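Local coordinates for protein leucyl-trna synthetase (Plasmodium knowlesi, PDB 5FOF) that probably hydrolyses wrongly charged leucine tRNAs, as the editing domain of the cytosolic enzyme that attaches leucine to its tRNA, at residues 37-42 with 185-190. Residues are numbered along the deposited sequence; the frame is centred on the assembly and turned at random.
Sequences KIYVHD and YSNLSE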
ATOM      1  N   LYS A  37      -6.369   3.136  -0.267  1.00 40.31           N
ATOM      2  CA  LYS A  37      -5.880   4.496  -0.449  1.00 37.55           C
ATOM      3  C   LYS A  37      -5.130   5.003   0.774  1.00 36.07           C
ATOM      4  O   LYS A  37      -5.724   5.187   1.828  1.00 36.50           O
ATOM      5  CB  LYS A  37      -7.047   5.432  -0.741  1.00 37.37           C
ATOM      6  CG  LYS A  37      -7.671   5.171  -2.092  1.00 37.97           C
ATOM      7  CD  LYS A  37      -8.792   6.157  -2.410  1.00 37.85           C
ATOM      8  CE  LYS A  37      -9.463   5.775  -3.726  1.00 37.37           C
ATOM      9  NZ  LYS A  37     -10.569   6.678  -4.107  1.00 38.04           N
ATOM     10  N   ILE A  38      -3.825   5.203   0.635  1.00 35.75           N
ATOM     11  CA  ILE A  38      -3.009   5.785   1.689  1.00 38.89           C
ATOM     12  C   ILE A  38      -2.704   7.226   1.290  1.00 39.41           C
ATOM     13  O   ILE A  38      -1.999   7.467   0.304  1.00 40.33           O
ATOM     14  CB  ILE A  38      -1.720   4.972   1.893  1.00 40.24           C
ATOM     15  CG1 ILE A  38      -2.078   3.518   2.186  1.00 42.27           C
ATOM     16  CG2 ILE A  38      -0.865   5.545   3.031  1.00 40.55           C
ATOM     17  CD1 ILE A  38      -2.787   3.299   3.511  1.00 43.73           C
ATOM     18  N   TYR A  39      -3.273   8.171   2.029  1.00 39.80           N
ATOM     19  CA  TYR A  39      -3.251   9.596   1.641  1.00 42.37           C
ATOM     20  C   TYR A  39      -2.023  10.247   2.238  1.00 42.36           C
ATOM     21  O   TYR A  39      -1.638   9.956   3.369  1.00 40.38           O
ATOM     22  CB  TYR A  39      -4.490  10.356   2.147  1.00 42.16           C
ATOM     23  CG  TYR A  39      -5.811   9.771   1.720  1.00 41.43           C
ATOM     24  CD1 TYR A  39      -6.458   8.797   2.500  1.00 40.34           C
ATOM     25  CD2 TYR A  39      -6.427  10.190   0.539  1.00 40.95           C
ATOM     26  CE1 TYR A  39      -7.666   8.235   2.092  1.00 41.30           C
ATOM     27  CE2 TYR A  39      -7.640   9.641   0.124  1.00 42.26           C
ATOM     28  CZ  TYR A  39      -8.261   8.663   0.898  1.00 41.12           C
ATOM     29  OH  TYR A  39      -9.481   8.151   0.481  1.00 40.49           O
ATOM     30  N   VAL A  40      -1.424  11.141   1.471  1.00 44.57           N
ATOM     31  CA  VAL A  40      -0.349  11.976   1.963  1.00 45.22           C
ATOM     32  C   VAL A  40      -0.992  13.091   2.801  1.00 46.15           C
ATOM     33  O   VAL A  40      -1.988  13.693   2.389  1.00 43.12           O
ATOM     34  CB  VAL A  40       0.438  12.585   0.797  1.00 45.10           C
ATOM     35  CG1 VAL A  40       1.508  13.535   1.321  1.00 47.83           C
ATOM     36  CG2 VAL A  40       1.065  11.485  -0.041  1.00 44.75           C
ATOM     37  N   HIS A  41      -0.427  13.356   3.970  1.00 47.97           N
ATOM     38  CA  HIS A  41      -1.010  14.334   4.887  1.00 55.77           C
ATOM     39  C   HIS A  41      -0.842  15.783   4.425  1.00 54.06           C
ATOM     40  O   HIS A  41      -1.784  16.570   4.517  1.00 54.41           O
ATOM     41  CB  HIS A  41      -0.434  14.167   6.298  1.00 63.99           C
ATOM     42  CG  HIS A  41      -1.177  14.943   7.342  1.00 72.27           C
ATOM     43  ND1 HIS A  41      -2.479  14.652   7.700  1.00 75.02           N
ATOM     44  CD2 HIS A  41      -0.809  16.012   8.089  1.00 71.92           C
ATOM     45  CE1 HIS A  41      -2.878  15.506   8.625  1.00 76.89           C
ATOM     46  NE2 HIS A  41      -1.883  16.339   8.881  1.00 76.39           N
ATOM     47  N   ASP A  42       0.349  16.123   3.934  1.00 52.75           N
ATOM     48  CA  ASP A  42       0.687  17.486   3.532  1.00 49.25           C
ATOM     49  C   ASP A  42       1.305  17.494   2.139  1.00 47.11           C
ATOM     50  O   ASP A  42       2.456  17.096   1.947  1.00 49.81           O
ATOM     51  CB  ASP A  42       1.655  18.084   4.557  1.00 52.83           C
ATOM     52  CG  ASP A  42       1.978  19.569   4.311  1.00 52.44           C
ATOM     53  OD1 ASP A  42       1.452  20.204   3.361  1.00 47.67           O
ATOM     54  OD2 ASP A  42       2.790  20.098   5.106  1.00 56.54           O
ATOM     55  N   TYR A 185      -1.913   8.870   5.972  1.00 43.67           N
ATOM     56  CA  TYR A 185      -3.023   8.255   6.687  1.00 44.26           C
ATOM     57  C   TYR A 185      -3.852   7.387   5.750  1.00 42.17           C
ATOM     58  O   TYR A 185      -3.735   7.486   4.540  1.00 39.17           O
ATOM     59  CB  TYR A 185      -3.868   9.336   7.377  1.00 44.04           C
ATOM     60  CG  TYR A 185      -4.606  10.272   6.454  1.00 43.89           C
ATOM     61  CD1 TYR A 185      -3.996  11.432   5.958  1.00 46.41           C
ATOM     62  CD2 TYR A 185      -5.920  10.022   6.098  1.00 44.03           C
ATOM     63  CE1 TYR A 185      -4.685  12.308   5.121  1.00 45.79           C
ATOM     64  CE2 TYR A 185      -6.618  10.880   5.261  1.00 45.98           C
ATOM     65  CZ  TYR A 185      -6.002  12.025   4.778  1.00 47.86           C
ATOM     66  OH  TYR A 185      -6.704  12.860   3.939  1.00 50.95           O
ATOM     67  N   SER A 186      -4.642   6.497   6.330  1.00 44.30           N
ATOM     68  CA  SER A 186      -5.746   5.889   5.610  1.00 46.00           C
ATOM     69  C   SER A 186      -7.019   6.247   6.343  1.00 45.91           C
ATOM     70  O   SER A 186      -6.981   6.577   7.532  1.00 47.11           O
ATOM     71  CB  SER A 186      -5.588   4.375   5.511  1.00 47.13           C
ATOM     72  OG  SER A 186      -6.183   3.701   6.598  1.00 48.52           O
ATOM     73  N   ASN A 187      -8.141   6.157   5.638  1.00 46.01           N
ATOM     74  CA  ASN A 187      -9.453   6.325   6.265  1.00 48.24           C
ATOM     75  C   ASN A 187     -10.010   5.062   6.931  1.00 49.68           C
ATOM     76  O   ASN A 187     -11.159   5.062   7.349  1.00 56.46           O
ATOM     77  CB  ASN A 187     -10.458   6.903   5.262  1.00 45.51           C
ATOM     78  CG  ASN A 187     -10.194   8.359   4.957  1.00 44.23           C
ATOM     79  OD1 ASN A 187      -9.685   9.109   5.791  1.00 47.44           O
ATOM     80  ND2 ASN A 187     -10.548   8.771   3.767  1.00 44.49           N
ATOM     81  N   LEU A 188      -9.209   4.002   7.045  1.00 52.04           N
ATOM     82  CA  LEU A 188      -9.607   2.786   7.768  1.00 48.80           C
ATOM     83  C   LEU A 188      -8.823   2.572   9.051  1.00 44.97           C
ATOM     84  O   LEU A 188      -9.256   1.809   9.903  1.00 49.34           O
ATOM     85  CB  LEU A 188      -9.438   1.558   6.872  1.00 48.24           C
ATOM     86  CG  LEU A 188      -9.895   1.695   5.418  1.00 52.23           C
ATOM     87  CD1 LEU A 188      -9.509   0.459   4.628  1.00 56.81           C
ATOM     88  CD2 LEU A 188     -11.388   1.949   5.303  1.00 52.34           C
ATOM     89  N   SER A 189      -7.676   3.225   9.194  1.00 45.87           N
ATOM     90  CA  SER A 189      -6.790   3.000  10.344  1.00 48.04           C
ATOM     91  C   SER A 189      -7.320   3.640  11.601  1.00 51.36           C
ATOM     92  O   SER A 189      -7.989   4.662  11.546  1.00 57.70           O
ATOM     93  CB  SER A 189      -5.383   3.551  10.072  1.00 44.76           C
ATOM     94  OG  SER A 189      -5.454   4.756   9.357  1.00 43.99           O
ATOM     95  N   GLU A 190      -6.993   3.037  12.734  1.00 56.90           N
ATOM     96  CA  GLU A 190      -7.296   3.608  14.030  1.00 60.75           C
ATOM     97  C   GLU A 190      -6.581   4.954  14.205  1.00 60.58           C
ATOM     98  O   GLU A 190      -7.237   5.948  14.500  1.00 58.41           O
ATOM     99  CB  GLU A 190      -6.898   2.638  15.139  1.00 64.51           C
ATOM    100  CG  GLU A 190      -7.373   3.035  16.529  1.00 65.36           C
ATOM    101  CD  GLU A 190      -6.339   2.779  17.605  1.00 70.91           C
ATOM    102  OE1 GLU A 190      -5.123   2.850  17.305  1.00 75.22           O
ATOM    103  OE2 GLU A 190      -6.745   2.527  18.762  1.00 77.01           O
TER
HETATM  104  O   HOH W   1      -8.252   4.771   3.125  1.00 40.01           O
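An antiparallel bridge in the mixed sheet of the editing domain pairs Y39 with Y185. It joins strand 33-40 to the end of strand 183-185, where the chain leaves the sheet as a loop. The two residues form a hydrogen-bonded pair. Y39 N donates to Y185 O at 2.6 Å, and Y185 N donates to Y39 O at 2.8 Å. Y185 O also receives a CA-H...O contact from I38 CA.

Both tyrosines rise from the same face of the sheet. CG of Y185 sits between its backbone N and carbonyl carbon (chi1 67°), which lays the ring over the side chain of Y39. The CB of Y39 lies over one face of this ring, 3.6 Å from its centroid, in a CH-pi contact. The two rings are near parallel, with planes at 23°, but slid so far apart that they barely overlap. Their closest approach is Y39 CD1 to Y185 CE2, 3.5 Å. H41 turns the edge of its imidazole to Y185, crossing it at about a right angle; its ND1 has no polar partner in the model.

N187 crosses the Y39 side chain at about a right angle. Its ND2 comes 3.4 Å from Y39 CE1, near the hydroxyl end of the ring, with the amide and ring planes 38° apart. E324 takes hydrogen bonds from both N187 ND2 and Y39 OH. On the other side of the sheet, the CD1 methyl of I38 touches the CB of S186. Beyond the bridge, a water donates to K37 O and accepts from N187 N. S186 OG accepts from L188 N in an ST turn.

Two direct backbone bonds thus set the register, and the tyrosine packing covers them on one face. Past Y185, water and the E324 carboxylate take over the polar links between strand and loop.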